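Local coordinates for protein beta-1,4-mannanase (Caldicellulosiruptor saccharolyticus, PDB 1PMH) that binds mannohexaose through a jellyroll family 27 carbohydrate-binding module, and so probably helps the mannanase to hold beta-1,4-mannan, at residues S3-V7 with F77-Y82; Q37-R41 with K131-K135; K83-M89 with I140-I146. All coordinates share one frame; numbering follows the deposited sequence.

Interaction 1: S3-V7 with F77-Y82; sequences SVNPV and FDFTGY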
loop_
_atom_site.group_PDB
_atom_site.type_symbol
_atom_site.label_atom_id
_atom_site.label_comp_id
_atom_site.label_asym_id
_atom_site.label_seq_id
_atom_site.Cartn_x
_atom_site.Cartn_y
_atom_site.Cartn_z
ATOM N N SER A 3 11.484 13.603 -18.150
ATOM C CA SER A 3 12.965 13.476 -18.004
ATOM C C SER A 3 13.405 12.656 -16.789
ATOM O O SER A 3 14.617 12.575 -16.508
ATOM C CB SER A 3 13.608 14.868 -17.938
ATOM O OG SER A 3 13.721 15.401 -19.244
ATOM N N VAL A 4 12.436 12.110 -16.047
ATOM C CA VAL A 4 12.728 11.140 -14.999
ATOM C C VAL A 4 12.082 9.779 -15.243
ATOM O O VAL A 4 10.973 9.672 -15.776
ATOM C CB VAL A 4 12.386 11.625 -13.569
ATOM C CG1 VAL A 4 12.959 13.027 -13.353
ATOM C CG2 VAL A 4 10.899 11.657 -13.278
ATOM N N ASN A 5 12.803 8.759 -14.793
ATOM C CA ASN A 5 12.424 7.360 -14.927
ATOM C C ASN A 5 11.478 7.027 -13.770
ATOM O O ASN A 5 11.842 7.167 -12.611
ATOM C CB ASN A 5 13.663 6.481 -14.762
ATOM C CG ASN A 5 14.688 6.681 -15.855
ATOM O OD1 ASN A 5 14.328 6.955 -16.997
ATOM N ND2 ASN A 5 15.964 6.496 -15.515
ATOM N N PRO A 6 10.301 6.491 -14.050
ATOM C CA PRO A 6 9.401 6.062 -12.973
ATOM C C PRO A 6 10.034 4.999 -12.107
ATOM O O PRO A 6 10.780 4.182 -12.637
ATOM C CB PRO A 6 8.169 5.542 -13.715
ATOM C CG PRO A 6 8.306 6.207 -15.125
ATOM C CD PRO A 6 9.742 6.275 -15.391
ATOM N N VAL A 7 9.719 5.025 -10.824
ATOM C CA VAL A 7 10.124 3.957 -9.926
ATOM C C VAL A 7 8.932 3.008 -9.862
ATOM O O VAL A 7 7.843 3.404 -9.500
ATOM C CB VAL A 7 10.448 4.457 -8.517
ATOM C CG1 VAL A 7 10.797 3.313 -7.624
ATOM C CG2 VAL A 7 11.549 5.487 -8.504
ATOM N N PHE A 77 16.323 10.306 -1.844
ATOM C CA PHE A 77 15.919 10.138 -3.223
ATOM C C PHE A 77 15.516 11.497 -3.733
ATOM O O PHE A 77 14.845 12.258 -3.030
ATOM C CB PHE A 77 14.733 9.174 -3.335
ATOM C CG PHE A 77 14.269 8.916 -4.756
ATOM C CD1 PHE A 77 14.857 7.943 -5.533
ATOM C CD2 PHE A 77 13.187 9.616 -5.269
ATOM C CE1 PHE A 77 14.431 7.725 -6.843
ATOM C CE2 PHE A 77 12.704 9.366 -6.539
ATOM C CZ PHE A 77 13.341 8.453 -7.318
ATOM N N ASP A 78 15.928 11.819 -4.947
ATOM C CA ASP A 78 15.608 13.095 -5.564
ATOM C C ASP A 78 14.270 13.009 -6.258
ATOM O O ASP A 78 14.150 12.435 -7.342
ATOM C CB ASP A 78 16.743 13.508 -6.491
ATOM C CG ASP A 78 16.618 14.946 -6.919
ATOM O OD1 ASP A 78 15.556 15.553 -6.662
ATOM O OD2 ASP A 78 17.555 15.499 -7.514
ATOM N N PHE A 79 13.244 13.550 -5.604
ATOM C CA PHE A 79 11.891 13.599 -6.141
ATOM C C PHE A 79 11.656 14.721 -7.151
ATOM O O PHE A 79 10.526 14.904 -7.576
ATOM C CB PHE A 79 10.844 13.642 -5.024
ATOM C CG PHE A 79 10.758 12.407 -4.177
ATOM C CD1 PHE A 79 9.967 11.344 -4.554
ATOM C CD2 PHE A 79 11.456 12.296 -2.978
ATOM C CE1 PHE A 79 9.887 10.227 -3.760
ATOM C CE2 PHE A 79 11.380 11.156 -2.176
ATOM C CZ PHE A 79 10.598 10.118 -2.601
ATOM N N THR A 80 12.688 15.483 -7.503
ATOM C CA THR A 80 12.559 16.457 -8.572
ATOM C C THR A 80 11.939 15.814 -9.805
ATOM O O THR A 80 12.411 14.779 -10.277
ATOM C CB THR A 80 13.918 17.090 -8.919
ATOM O OG1 THR A 80 14.470 17.716 -7.744
ATOM C CG2 THR A 80 13.804 18.204 -9.971
ATOM N N GLY A 81 10.878 16.425 -10.307
ATOM C CA GLY A 81 10.211 15.903 -11.488
ATOM C C GLY A 81 9.235 14.784 -11.261
ATOM O O GLY A 81 8.544 14.389 -12.198
ATOM N N TYR A 82 9.131 14.294 -10.033
ATOM C CA TYR A 82 8.105 13.299 -9.711
ATOM C C TYR A 82 6.921 14.032 -9.108
ATOM O O TYR A 82 7.088 14.916 -8.278
ATOM C CB TYR A 82 8.651 12.239 -8.742
ATOM C CG TYR A 82 9.738 11.361 -9.357
ATOM C CD1 TYR A 82 11.078 11.733 -9.341
ATOM C CD2 TYR A 82 9.446 10.145 -9.944
ATOM C CE1 TYR A 82 12.060 10.936 -9.887
ATOM C CE2 TYR A 82 10.422 9.317 -10.499
ATOM C CZ TYR A 82 11.720 9.726 -10.488
ATOM O OH TYR A 82 12.722 8.938 -11.013
#
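Val4 sets its CG2 methyl over the centre of one face of the Tyr82 ring, 3.5 Å from the centroid and 13° off the normal, a clear CH-pi contact. The valine gets there because its chi1 of -48° seats CG2 between its own backbone N and carbonyl carbon, while Val4 CG1 swings off to 3.6 Å from Thr80 O. On the opposite face of the tyrosine sits Phe77 CE2, displaced toward the rim. The far end is held as well: Tyr82 OH donates to Asn5 O at 2.5 Å, a short bond whose donor is tilted 32° from the carbonyl plane. Val7 CG2 meets the end of the Phe77 ring at CZ, 3.7 Å away, the two side chains coming from opposite directions. Gly81, in the type II turn from Phe79 to Tyr82, brings its O to 3.8 Å from Val4 CG2; a side chain there would crowd Val4 CG1. Val7 begins the strand that pairs with 172-181, and Ile180 of that strand touches both Val7 and Tyr82. Covered on two faces and bonded at its hydroxyl, the ring probably has little freedom to turn, so apolar packing and one polar bond together hold the N-terminal segment against the 79-82 turn.

Interaction 2: Q37-R41 with K131-K135; sequences QDLQR and KINGK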
loop_
_atom_site.group_PDB
_atom_site.type_symbol
_atom_site.label_atom_id
_atom_site.label_comp_id
_atom_site.label_asym_id
_atom_site.label_seq_id
_atom_site.Cartn_x
_atom_site.Cartn_y
_atom_site.Cartn_z
ATOM N N GLN A 37 1.600 -15.177 -5.591
ATOM C CA GLN A 37 1.028 -15.434 -6.931
ATOM C C GLN A 37 -0.481 -15.551 -6.912
ATOM O O GLN A 37 -1.058 -15.961 -7.908
ATOM C CB GLN A 37 1.685 -16.678 -7.601
ATOM C CG GLN A 37 3.160 -16.419 -7.866
ATOM C CD GLN A 37 3.819 -17.634 -8.500
ATOM O OE1 GLN A 37 3.340 -18.190 -9.506
ATOM N NE2 GLN A 37 4.852 -18.118 -7.884
ATOM N N ASP A 38 -1.137 -15.163 -5.817
ATOM C CA ASP A 38 -2.581 -15.321 -5.758
ATOM C C ASP A 38 -3.351 -14.581 -6.827
ATOM O O ASP A 38 -4.424 -15.035 -7.234
ATOM C CB ASP A 38 -3.120 -14.856 -4.397
ATOM C CG ASP A 38 -2.705 -15.757 -3.231
ATOM O OD1 ASP A 38 -2.181 -16.871 -3.447
ATOM O OD2 ASP A 38 -2.814 -15.265 -2.075
ATOM N N LEU A 39 -2.827 -13.447 -7.267
ATOM C CA LEU A 39 -3.448 -12.572 -8.250
ATOM C C LEU A 39 -2.841 -12.789 -9.653
ATOM O O LEU A 39 -3.004 -11.928 -10.497
ATOM C CB LEU A 39 -3.418 -11.112 -7.818
ATOM C CG LEU A 39 -3.928 -10.833 -6.401
ATOM C CD1 LEU A 39 -3.845 -9.373 -6.121
ATOM C CD2 LEU A 39 -5.331 -11.311 -6.189
ATOM N N GLN A 40 -2.090 -13.862 -9.883
ATOM C CA GLN A 40 -1.357 -13.995 -11.116
ATOM C C GLN A 40 -2.299 -13.954 -12.265
ATOM O O GLN A 40 -3.274 -14.669 -12.269
ATOM C CB GLN A 40 -0.474 -15.238 -11.078
ATOM C CG GLN A 40 -1.141 -16.588 -11.034
ATOM C CD GLN A 40 -0.108 -17.719 -10.889
ATOM O OE1 GLN A 40 -0.377 -18.726 -10.227
ATOM N NE2 GLN A 40 1.077 -17.539 -11.472
ATOM N N ARG A 41 -1.932 -13.155 -13.255
ATOM C CA ARG A 41 -2.747 -12.953 -14.414
ATOM C C ARG A 41 -1.874 -12.458 -15.560
ATOM O O ARG A 41 -0.688 -12.316 -15.366
ATOM C CB ARG A 41 -3.890 -12.065 -14.057
ATOM C CG ARG A 41 -3.461 -10.703 -13.627
ATOM C CD ARG A 41 -4.641 -10.001 -12.912
ATOM N NE ARG A 41 -4.410 -8.639 -12.480
ATOM C CZ ARG A 41 -3.819 -8.269 -11.356
ATOM N NH1 ARG A 41 -3.288 -9.198 -10.599
ATOM N NH2 ARG A 41 -3.657 -6.977 -11.041
ATOM N N LYS A 131 -12.945 -9.494 -10.690
ATOM C CA LYS A 131 -12.692 -10.902 -10.507
ATOM C C LYS A 131 -11.306 -11.281 -11.057
ATOM O O LYS A 131 -11.011 -10.975 -12.216
ATOM C CB LYS A 131 -13.750 -11.795 -11.185
ATOM C CG LYS A 131 -13.711 -13.269 -10.776
ATOM C CD LYS A 131 -14.666 -14.237 -11.448
ATOM C CE LYS A 131 -16.120 -13.839 -11.257
ATOM N NZ LYS A 131 -16.618 -13.914 -9.868
ATOM N N ILE A 132 -10.497 -11.906 -10.213
ATOM C CA ILE A 132 -9.140 -12.356 -10.521
ATOM C C ILE A 132 -9.002 -13.786 -10.035
ATOM O O ILE A 132 -9.275 -14.062 -8.889
ATOM C CB ILE A 132 -8.126 -11.451 -9.828
ATOM C CG1 ILE A 132 -8.254 -9.988 -10.250
ATOM C CG2 ILE A 132 -6.730 -12.059 -10.080
ATOM C CD1 ILE A 132 -7.429 -9.011 -9.411
ATOM N N ASN A 133 -8.668 -14.720 -10.914
ATOM C CA ASN A 133 -8.495 -16.136 -10.514
ATOM C C ASN A 133 -9.658 -16.702 -9.747
ATOM O O ASN A 133 -9.477 -17.403 -8.734
ATOM C CB ASN A 133 -7.171 -16.414 -9.841
ATOM C CG ASN A 133 -6.024 -16.051 -10.722
ATOM O OD1 ASN A 133 -6.189 -16.305 -11.946
ATOM N ND2 ASN A 133 -4.982 -15.491 -10.282
ATOM N N GLY A 134 -10.857 -16.504 -10.242
ATOM C CA GLY A 134 -12.034 -17.136 -9.685
ATOM C C GLY A 134 -12.512 -16.472 -8.427
ATOM O O GLY A 134 -13.465 -16.984 -7.881
ATOM N N LYS A 135 -11.947 -15.331 -8.010
ATOM C CA LYS A 135 -12.351 -14.709 -6.771
ATOM C C LYS A 135 -12.556 -13.229 -7.034
ATOM O O LYS A 135 -11.800 -12.588 -7.737
ATOM C CB LYS A 135 -11.239 -14.909 -5.731
ATOM C CG LYS A 135 -11.548 -14.496 -4.328
ATOM C CD LYS A 135 -10.575 -15.134 -3.315
ATOM C CE LYS A 135 -11.315 -15.683 -2.098
ATOM N NZ LYS A 135 -12.417 -14.789 -1.591
HETATM O O HOH W 1 -7.578 -14.945 -6.507
#
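Asn133 and Arg41 owe their placing to their first torsions. With chi1 at -58°, Asn133 CG stands anti to the carbonyl carbon and the amide reaches into the 37-41 loop; Arg41, at 63°, starts between its backbone N and carbonyl carbon, and its chain then runs extended as far as NE. The contact joins two beta turns on the jellyroll beta-sandwich: a type I turn from Gln37 to Gln40, in the connection between strands 30-36 and 47-53, and the type I' hairpin turn from Ile132 to Lys135 that links strands 128-132 and 135-145.

The amide nitrogen of Asn133 does most of the polar work. Asn133 ND2 donates to Asp38 O at 3.1 Å and to Gln40 O at 2.7 Å, spending one hydrogen on each. Both acceptors lie close to the amide plane, and both bonds are nearly straight, so the pair should fix the amide's rotation, although ND2 approaches Asp38 O from above its carbonyl plane. A water donates to Asp38 O as well and to Ile132 O, making a second bridge between the turns. The Asp38 carboxylate looks elsewhere, to Arg49 and Tyr174.

Ile132 supplies the apolar part. Its CG2 lies 4.1 Å from Leu39 CB and touches Arg41 CD at a similar distance. Phe90 of strand 84-92 packs against Leu39, Arg41 and Ile132, and Tyr137 against Leu39 and Ile132, tying the turns to strands 84-92 and 135-145. The extended Arg41 side chain runs alongside the turn just before it, and NH1 of Arg41 donates to Leu39 O at 2.7 Å, the acceptor within 2° of the guanidinium plane. Over the centre of one face of that guanidinium rests Ile132 CD1, 4.2 Å above it.

Interaction 3: K83-M89 with I140-I146; sequences KSVEFEM and IHKAFAI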
loop_
_atom_site.group_PDB
_atom_site.type_symbol
_atom_site.label_atom_id
_atom_site.label_comp_id
_atom_site.label_asym_id
_atom_site.label_seq_id
_atom_site.Cartn_x
_atom_site.Cartn_y
_atom_site.Cartn_z
ATOM N N LYS A 83 5.710 13.656 -9.530
ATOM C CA LYS A 83 4.501 14.392 -9.191
ATOM C C LYS A 83 3.428 13.561 -8.525
ATOM O O LYS A 83 2.489 14.139 -7.990
ATOM C CB LYS A 83 3.914 15.145 -10.399
ATOM C CG LYS A 83 4.922 16.107 -11.028
ATOM C CD LYS A 83 4.228 16.976 -12.042
ATOM C CE LYS A 83 5.165 18.006 -12.612
ATOM N NZ LYS A 83 4.478 18.989 -13.455
ATOM N N SER A 84 3.555 12.232 -8.517
ATOM C CA SER A 84 2.533 11.407 -7.912
ATOM C C SER A 84 3.099 10.085 -7.422
ATOM O O SER A 84 4.121 9.611 -7.905
ATOM C CB SER A 84 1.362 11.148 -8.888
ATOM O OG SER A 84 1.736 10.375 -10.001
ATOM N N VAL A 85 2.382 9.492 -6.486
ATOM C CA VAL A 85 2.552 8.080 -6.071
ATOM C C VAL A 85 1.231 7.375 -6.339
ATOM O O VAL A 85 0.203 7.811 -5.861
ATOM C CB VAL A 85 2.946 7.957 -4.584
ATOM C CG1 VAL A 85 2.997 6.472 -4.202
ATOM C CG2 VAL A 85 4.324 8.628 -4.375
ATOM N N GLU A 86 1.302 6.319 -7.124
ATOM C CA GLU A 86 0.161 5.547 -7.545
ATOM C C GLU A 86 0.257 4.137 -6.985
ATOM O O GLU A 86 1.361 3.625 -6.758
ATOM C CB GLU A 86 0.158 5.468 -9.075
ATOM C CG GLU A 86 -1.092 4.857 -9.666
ATOM C CD GLU A 86 -1.123 5.040 -11.158
ATOM O OE1 GLU A 86 -0.663 6.127 -11.618
ATOM O OE2 GLU A 86 -1.680 4.145 -11.841
ATOM N N PHE A 87 -0.858 3.476 -6.739
ATOM C CA PHE A 87 -0.864 2.111 -6.221
ATOM C C PHE A 87 -2.191 1.453 -6.531
ATOM O O PHE A 87 -3.197 2.137 -6.785
ATOM C CB PHE A 87 -0.613 2.115 -4.710
ATOM C CG PHE A 87 -1.735 2.752 -3.950
ATOM C CD1 PHE A 87 -2.829 1.981 -3.543
ATOM C CD2 PHE A 87 -1.777 4.121 -3.768
ATOM C CE1 PHE A 87 -3.931 2.572 -3.001
ATOM C CE2 PHE A 87 -2.912 4.714 -3.189
ATOM C CZ PHE A 87 -3.960 3.933 -2.798
ATOM N N GLU A 88 -2.187 0.115 -6.459
ATOM C CA GLU A 88 -3.397 -0.688 -6.499
ATOM C C GLU A 88 -3.424 -1.535 -5.234
ATOM O O GLU A 88 -2.434 -2.150 -4.862
ATOM C CB GLU A 88 -3.408 -1.605 -7.742
ATOM C CG GLU A 88 -3.406 -0.854 -9.067
ATOM C CD GLU A 88 -3.423 -1.750 -10.296
ATOM O OE1 GLU A 88 -4.433 -2.432 -10.467
ATOM O OE2 GLU A 88 -2.471 -1.691 -11.114
HETATM N N MSE A 89 -4.608 -1.611 -4.653
HETATM C CA MSE A 89 -4.858 -2.362 -3.428
HETATM C C MSE A 89 -6.030 -3.280 -3.657
HETATM O O MSE A 89 -7.027 -2.865 -4.246
HETATM C CB MSE A 89 -5.134 -1.345 -2.340
HETATM C CG MSE A 89 -5.398 -1.910 -1.018
HETATM SE SE MSE A 89 -5.913 -0.511 0.252
HETATM C CE MSE A 89 -4.594 0.525 0.099
ATOM N N ILE A 140 -8.875 -0.805 -5.085
ATOM C CA ILE A 140 -8.642 0.632 -4.905
ATOM C C ILE A 140 -7.416 0.966 -5.713
ATOM O O ILE A 140 -6.355 0.407 -5.515
ATOM C CB ILE A 140 -8.463 0.974 -3.436
ATOM C CG1 ILE A 140 -9.782 0.682 -2.725
ATOM C CG2 ILE A 140 -8.058 2.444 -3.250
ATOM C CD1 ILE A 140 -9.734 0.768 -1.263
ATOM N N HIS A 141 -7.591 1.887 -6.639
ATOM C CA HIS A 141 -6.519 2.316 -7.526
ATOM C C HIS A 141 -6.508 3.828 -7.493
ATOM O O HIS A 141 -7.440 4.474 -7.988
ATOM C CB HIS A 141 -6.787 1.811 -8.943
ATOM C CG HIS A 141 -5.708 2.113 -9.925
ATOM N ND1 HIS A 141 -5.826 1.807 -11.264
ATOM C CD2 HIS A 141 -4.464 2.611 -9.766
ATOM C CE1 HIS A 141 -4.651 2.000 -11.839
ATOM N NE2 HIS A 141 -3.882 2.674 -11.011
ATOM N N LYS A 142 -5.459 4.421 -6.914
ATOM C CA LYS A 142 -5.403 5.875 -6.713
ATOM C C LYS A 142 -4.002 6.351 -7.008
ATOM O O LYS A 142 -3.061 5.582 -6.927
ATOM C CB LYS A 142 -5.693 6.277 -5.249
ATOM C CG LYS A 142 -7.039 5.907 -4.706
ATOM C CD LYS A 142 -8.107 6.826 -5.194
ATOM C CE LYS A 142 -9.415 6.669 -4.432
ATOM N NZ LYS A 142 -10.576 7.086 -5.289
ATOM N N ALA A 143 -3.919 7.648 -7.273
ATOM C CA ALA A 143 -2.668 8.384 -7.286
ATOM C C ALA A 143 -2.812 9.606 -6.419
ATOM O O ALA A 143 -3.786 10.322 -6.553
ATOM C CB ALA A 143 -2.267 8.776 -8.699
ATOM N N PHE A 144 -1.824 9.856 -5.578
ATOM C CA PHE A 144 -1.782 11.038 -4.742
ATOM C C PHE A 144 -0.643 11.939 -5.158
ATOM O O PHE A 144 0.419 11.438 -5.542
ATOM C CB PHE A 144 -1.632 10.667 -3.268
ATOM C CG PHE A 144 -2.743 9.856 -2.711
ATOM C CD1 PHE A 144 -4.036 10.255 -2.854
ATOM C CD2 PHE A 144 -2.505 8.710 -1.977
ATOM C CE1 PHE A 144 -5.062 9.476 -2.345
ATOM C CE2 PHE A 144 -3.509 7.996 -1.410
ATOM C CZ PHE A 144 -4.790 8.342 -1.618
ATOM N N ALA A 145 -0.841 13.245 -5.032
ATOM C CA ALA A 145 0.168 14.208 -5.409
ATOM C C ALA A 145 1.375 14.176 -4.490
ATOM O O ALA A 145 1.244 14.091 -3.259
ATOM C CB ALA A 145 -0.399 15.623 -5.418
ATOM N N ILE A 146 2.559 14.325 -5.085
ATOM C CA ILE A 146 3.754 14.732 -4.356
ATOM C C ILE A 146 3.741 16.270 -4.367
ATOM O O ILE A 146 3.813 16.849 -5.450
ATOM C CB ILE A 146 5.038 14.174 -4.966
ATOM C CG1 ILE A 146 5.008 12.643 -5.009
ATOM C CG2 ILE A 146 6.251 14.672 -4.221
ATOM C CD1 ILE A 146 6.144 12.012 -5.768
#
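His141 turns its ring edge to one glutamate and a face to another. NE2 of His141 donates to Glu86 OE2 in a nearly straight 2.8 Å bond, meeting OE2 on its anti side, well out of the carboxylate plane, ring and carboxylate planes 45° apart. In the Glu88 conformer modelled here, one of two, CG lies over a ring face, 3.8 Å from the His141 centroid, and the carboxylate runs roughly parallel to the ring, OE2 bonding Asn177. Glu86 reaches the histidine with CG anti to its backbone N (chi1 -172°) and the chain extended; its oxygens also form salt bridges to Arg181 and Arg179. A lysine in place of Glu86 would probably leave His141 NE2 without its acceptor and set a positive charge against both arginines. All sit on antiparallel strands 84-92 and 135-145 of the jellyroll: Val85-Phe144, Phe87-Lys142 and Met89-Ile140 are hydrogen-bonded pairs, Glu86-Ala143 and Glu88-His141 non-hydrogen-bonded. On the other face, Phe87 lies alongside Lys142, its CE2 3.8 Å from Lys142 CB. The Phe87 and Phe144 rings meet obliquely, planes at 44°, CE2 atoms 3.8 Å apart. Val85 CG2 lies 4.1 Å from Ile146 CD1 where strand 84-92 starts.

From the N terminus, 3-7 meets 77-82 first, so interaction 1 closes a loop of 69 intervening residues that contains 37-41. That segment finds 131-135 much later, and interactions 1 and 2 therefore cross along the chain, although their centres are about 31 Å apart. Interaction 3 opens directly after interaction 1, at Lys83, and the two touch where Tyr82 and Phe79 pack on Ile146. It also crosses interaction 2: 131-135 lies between 83-89 and 140-146, and its hairpin turn leads into strand 135-145. Interaction 3 pairs two strands within one sheet; interaction 2 ties that sheet's edge hairpin to the 37-41 loop, and interaction 1 joins the N-terminal segment to the turn after strand 76-78 of the other sheet.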